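Fatty acid biosynthesis transcriptional regulator (Streptococcus pneumoniae, PDB 6JBX) represses the pneumococcal fatty acid synthesis pathway as a DNA-binding MarR-family transcriptional regulator, with acyl-ACP acting as co-repressor. Local coordinates at the interface of chains A and B. Coordinates in Å, arbitrary orientation; residue numbers count along the deposited sequence, not the author numbering. Chains: chain A/B, Fatty acid biosynthesis transcriptional regulator.

Contact 1: the interface of chains A and B. Residues chain A 18, 21, 25, 121, 125; chain B 141, 144-145, 148.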
# COMPACT_ATOMS: atom_id res chain seq x y z
N LEU A 18 -1.51 -11.55 -1.69
CA LEU A 18 -0.94 -10.31 -2.13
C LEU A 18 -2.05 -9.26 -2.35
O LEU A 18 -1.85 -8.09 -2.00
CB LEU A 18 -0.15 -10.51 -3.43
CG LEU A 18 1.14 -11.31 -3.28
CD1 LEU A 18 1.66 -11.71 -4.66
CD2 LEU A 18 2.18 -10.52 -2.51
N ILE A 21 -3.31 -7.78 0.94
CA ILE A 21 -2.31 -6.98 1.51
C ILE A 21 -2.25 -5.64 0.78
O ILE A 21 -2.31 -4.60 1.45
CB ILE A 21 -0.96 -7.71 1.55
CG1 ILE A 21 -1.02 -8.91 2.51
CG2 ILE A 21 0.16 -6.77 1.93
CD1 ILE A 21 0.06 -9.93 2.30
N VAL A 25 -3.53 -2.65 3.36
CA VAL A 25 -2.50 -2.43 4.39
C VAL A 25 -2.51 -0.95 4.81
O VAL A 25 -2.40 -0.68 6.00
CB VAL A 25 -1.10 -2.85 3.94
CG1 VAL A 25 -0.61 -2.03 2.74
CG2 VAL A 25 -0.12 -2.75 5.12
N MET A 121 4.26 -5.87 13.32
CA MET A 121 4.08 -6.45 12.02
C MET A 121 5.24 -7.42 11.71
O MET A 121 5.02 -8.53 11.20
CB MET A 121 4.03 -5.37 10.93
CG MET A 121 3.73 -5.93 9.55
SD MET A 121 3.76 -4.65 8.21
CE MET A 121 5.51 -4.33 8.11
N ILE A 125 5.31 -11.40 11.15
CA ILE A 125 5.87 -11.96 9.93
C ILE A 125 6.78 -13.16 10.27
O ILE A 125 6.61 -14.20 9.70
CB ILE A 125 6.60 -10.90 9.10
CG1 ILE A 125 5.60 -9.94 8.47
CG2 ILE A 125 7.45 -11.51 8.02
CD1 ILE A 125 6.24 -8.88 7.64
N LEU B 141 4.69 -14.37 3.89
CA LEU B 141 3.50 -13.79 3.17
C LEU B 141 2.24 -14.22 3.91
O LEU B 141 1.32 -13.42 4.13
CB LEU B 141 3.47 -14.26 1.72
CG LEU B 141 2.25 -13.82 0.89
CD1 LEU B 141 2.23 -12.33 0.66
CD2 LEU B 141 2.27 -14.53 -0.47
N LEU B 144 2.05 -12.23 7.20
CA LEU B 144 1.71 -10.85 6.94
C LEU B 144 0.23 -10.78 6.59
O LEU B 144 -0.52 -9.95 7.17
CB LEU B 144 2.58 -10.26 5.83
CG LEU B 144 2.20 -8.83 5.39
CD1 LEU B 144 2.16 -7.88 6.57
CD2 LEU B 144 3.15 -8.27 4.36
N TYR B 145 -0.23 -11.68 5.71
CA TYR B 145 -1.64 -11.69 5.42
C TYR B 145 -2.45 -11.81 6.71
O TYR B 145 -3.45 -11.13 6.90
CB TYR B 145 -2.00 -12.83 4.46
CG TYR B 145 -3.47 -13.11 4.35
CD1 TYR B 145 -4.28 -12.35 3.51
CD2 TYR B 145 -4.05 -14.15 5.04
CE1 TYR B 145 -5.64 -12.60 3.40
CE2 TYR B 145 -5.39 -14.47 4.90
CZ TYR B 145 -6.18 -13.69 4.07
OH TYR B 145 -7.50 -13.96 3.94
N LEU B 148 -2.68 -8.66 9.15
CA LEU B 148 -3.68 -7.70 8.69
C LEU B 148 -5.08 -8.25 8.90
O LEU B 148 -5.96 -7.48 9.35
CB LEU B 148 -3.43 -7.35 7.23
CG LEU B 148 -2.13 -6.61 7.04
CD1 LEU B 148 -1.85 -6.36 5.58
CD2 LEU B 148 -2.15 -5.31 7.85
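This is a hydrophobic helix-to-helix dimer interface of the MarR type, in which A:Ile21 enters the face of helix 131-149 of chain B and helps tie the two subunits into the dimer that carries the paired DNA-binding modules. A:Ile21 lies on helix 11-34 and works as a knob. Its hole is made by B:Leu141, B:Leu144, B:Tyr145 and B:Leu148, residues spaced along one stripe of the helix. The CD1 methyl goes deepest, reaching B:Leu141 CD1 at 3.6 Å and the branch carbon B:Leu144 CG at 3.9 Å. It also rests on the backbone of B:Tyr145 rather than on the phenol ring, which swings away from the knob. Behind it, A:Ile21 CG2 meets B:Leu144 CD2, and CG1 faces B:Leu148 CD1. With CG1 anti to the carbonyl carbon (chi1 -66°), the chain, extended beyond it, brings the ethyl arm slantwise onto the partner helix, toward B:Leu141.

B:Leu144 is gripped from two helices of chain A. Its CG and CD2 branch lie against A:Ile21, while CD1 reaches toward helix 105-125, meeting A:Met121 CG at 3.9 Å. A:Ile125 lies alongside, pointing the same way as the leucine, its CG1 4.0 Å from B:Leu144 CB. The two leucine branches thus couple the partner's first helix to its long C-terminal-half helix.

At one end of the stripe, A:Leu18 crosses B:Leu141 at about a right angle, CD2 to CD1 at 3.7 Å. Leu18 and Leu144 also belong to the pocket that holds tridecane in the crystal, a chain that may have come from purification or crystallisation. At the opposite end, B:Leu148 CD1 nestles against A:Val25, 4.0 Å from both CB and the CG2 methyl.

Contact 2: the interface of chains A and B. Residues chain A 144, 147, 151; chain B 121, 124-125.
The ring of A:Phe147 lies flat beneath B:Ile125, one chain's last helix meeting helix 105-127 of the other in the helical dimerisation region of this MarR-family repressor. B:Ile125 approaches over the ring face, displaced toward the CE1 rim instead of sitting above the centre. Its CG1 methylene makes the intimate touch, 3.3 Å from A:Phe147 CE1, which is tight for a carbon contact, and the terminal CD1 methyl runs on outward past the rim. The phenylalanine has CG anti to the backbone N (chi1 173°), carrying the ring away from helix 131-150 and toward the partner. A chi2 of -89° then sets the ring broadside to the isoleucine.

The opposite face is approached from within chain A. A:Leu151, just past the end of helix 131-150, sets its CD1 methyl on that side, off the CE1 rim, 3.7 Å from A:Phe147 CE1, so that the isoleucine of one subunit and the leucine of the other flank that rim from opposite faces. That same methyl looks across the interface to the thioether sulfur SD of B:Met121, at 4.1 Å.

B:Lys124 approaches differently. Its side chain crosses the phenylalanine at about a right angle, and the aliphatic part does the touching: CG is 4.1 Å from A:Phe147 CZ, at the ring's far edge and tilted toward the face that B:Ile125 occupies. Bends farther along the chain, at chi3 and chi4, lead the amino group NZ away from the aromatic ring, leaving the hydrocarbon portion to border it.

On the other flank of B:Ile125, A:Leu144 slants across the isoleucine, one turn of helix before A:Phe147. Its CD1 branch meets the B:Ile125 CD1 methyl at 3.9 Å, with the CG2 methyl of B:Ile125 a little farther off.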
# COMPACT_ATOMS: atom_id res chain seq x y z
N LEU A 144 14.16 -9.50 -3.51
CA LEU A 144 12.91 -9.04 -4.08
C LEU A 144 12.99 -7.52 -4.30
O LEU A 144 12.60 -7.02 -5.38
CB LEU A 144 11.75 -9.44 -3.16
CG LEU A 144 10.39 -8.81 -3.48
CD1 LEU A 144 9.98 -9.07 -4.92
CD2 LEU A 144 9.30 -9.35 -2.55
N PHE A 147 15.25 -6.87 -7.37
CA PHE A 147 14.50 -7.16 -8.58
C PHE A 147 13.55 -6.00 -8.93
O PHE A 147 13.45 -5.60 -10.09
CB PHE A 147 13.74 -8.48 -8.40
CG PHE A 147 12.80 -8.82 -9.53
CD1 PHE A 147 11.48 -8.39 -9.51
CD2 PHE A 147 13.23 -9.57 -10.61
CE1 PHE A 147 10.62 -8.68 -10.55
CE2 PHE A 147 12.35 -9.87 -11.65
CZ PHE A 147 11.05 -9.44 -11.61
N LEU A 151 13.35 -3.00 -12.22
CA LEU A 151 12.19 -2.88 -13.10
C LEU A 151 11.73 -1.42 -13.27
O LEU A 151 10.74 -1.19 -13.95
CB LEU A 151 11.03 -3.72 -12.55
CG LEU A 151 11.04 -5.20 -12.91
CD1 LEU A 151 9.65 -5.81 -12.69
CD2 LEU A 151 11.49 -5.43 -14.34
N MET B 121 4.62 -11.51 -13.58
CA MET B 121 5.59 -10.86 -12.72
C MET B 121 5.89 -11.75 -11.51
O MET B 121 7.05 -11.92 -11.11
CB MET B 121 5.12 -9.47 -12.27
CG MET B 121 6.10 -8.82 -11.32
SD MET B 121 6.00 -7.03 -11.18
CE MET B 121 4.33 -6.79 -10.55
N LYS B 124 7.92 -14.78 -12.57
CA LYS B 124 9.29 -14.37 -12.84
C LYS B 124 10.07 -14.18 -11.52
O LYS B 124 11.23 -14.49 -11.44
CB LYS B 124 9.25 -13.06 -13.62
CG LYS B 124 10.56 -12.59 -14.25
CD LYS B 124 10.27 -11.69 -15.46
CE LYS B 124 9.66 -12.45 -16.63
NZ LYS B 124 8.43 -11.82 -17.18
N ILE B 125 9.40 -13.64 -10.51
CA ILE B 125 10.02 -13.40 -9.24
C ILE B 125 10.34 -14.75 -8.58
O ILE B 125 11.43 -14.93 -8.04
CB ILE B 125 9.11 -12.52 -8.36
CG1 ILE B 125 9.18 -11.05 -8.77
CG2 ILE B 125 9.44 -12.71 -6.90
CD1 ILE B 125 8.09 -10.18 -8.18

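The C-alpha centres of contact 1 and contact 2 lie about 19 Å apart, yet both pair the last long helix of one subunit with the helix starting at 105 of the other. Residues 121, 125 and 144 serve in both with chain roles exchanged, as expected of a homodimer. The match is imperfect: 125 meets 144 alongside in contact 1 but slantwise in contact 2, in keeping with an interface that is not an exact two-fold. Contact 1 adds helix 11-34, whereas contact 2 extends to the chain's end; together they interlock the subunits and probably help fix the relative placement of the DNA-binding modules.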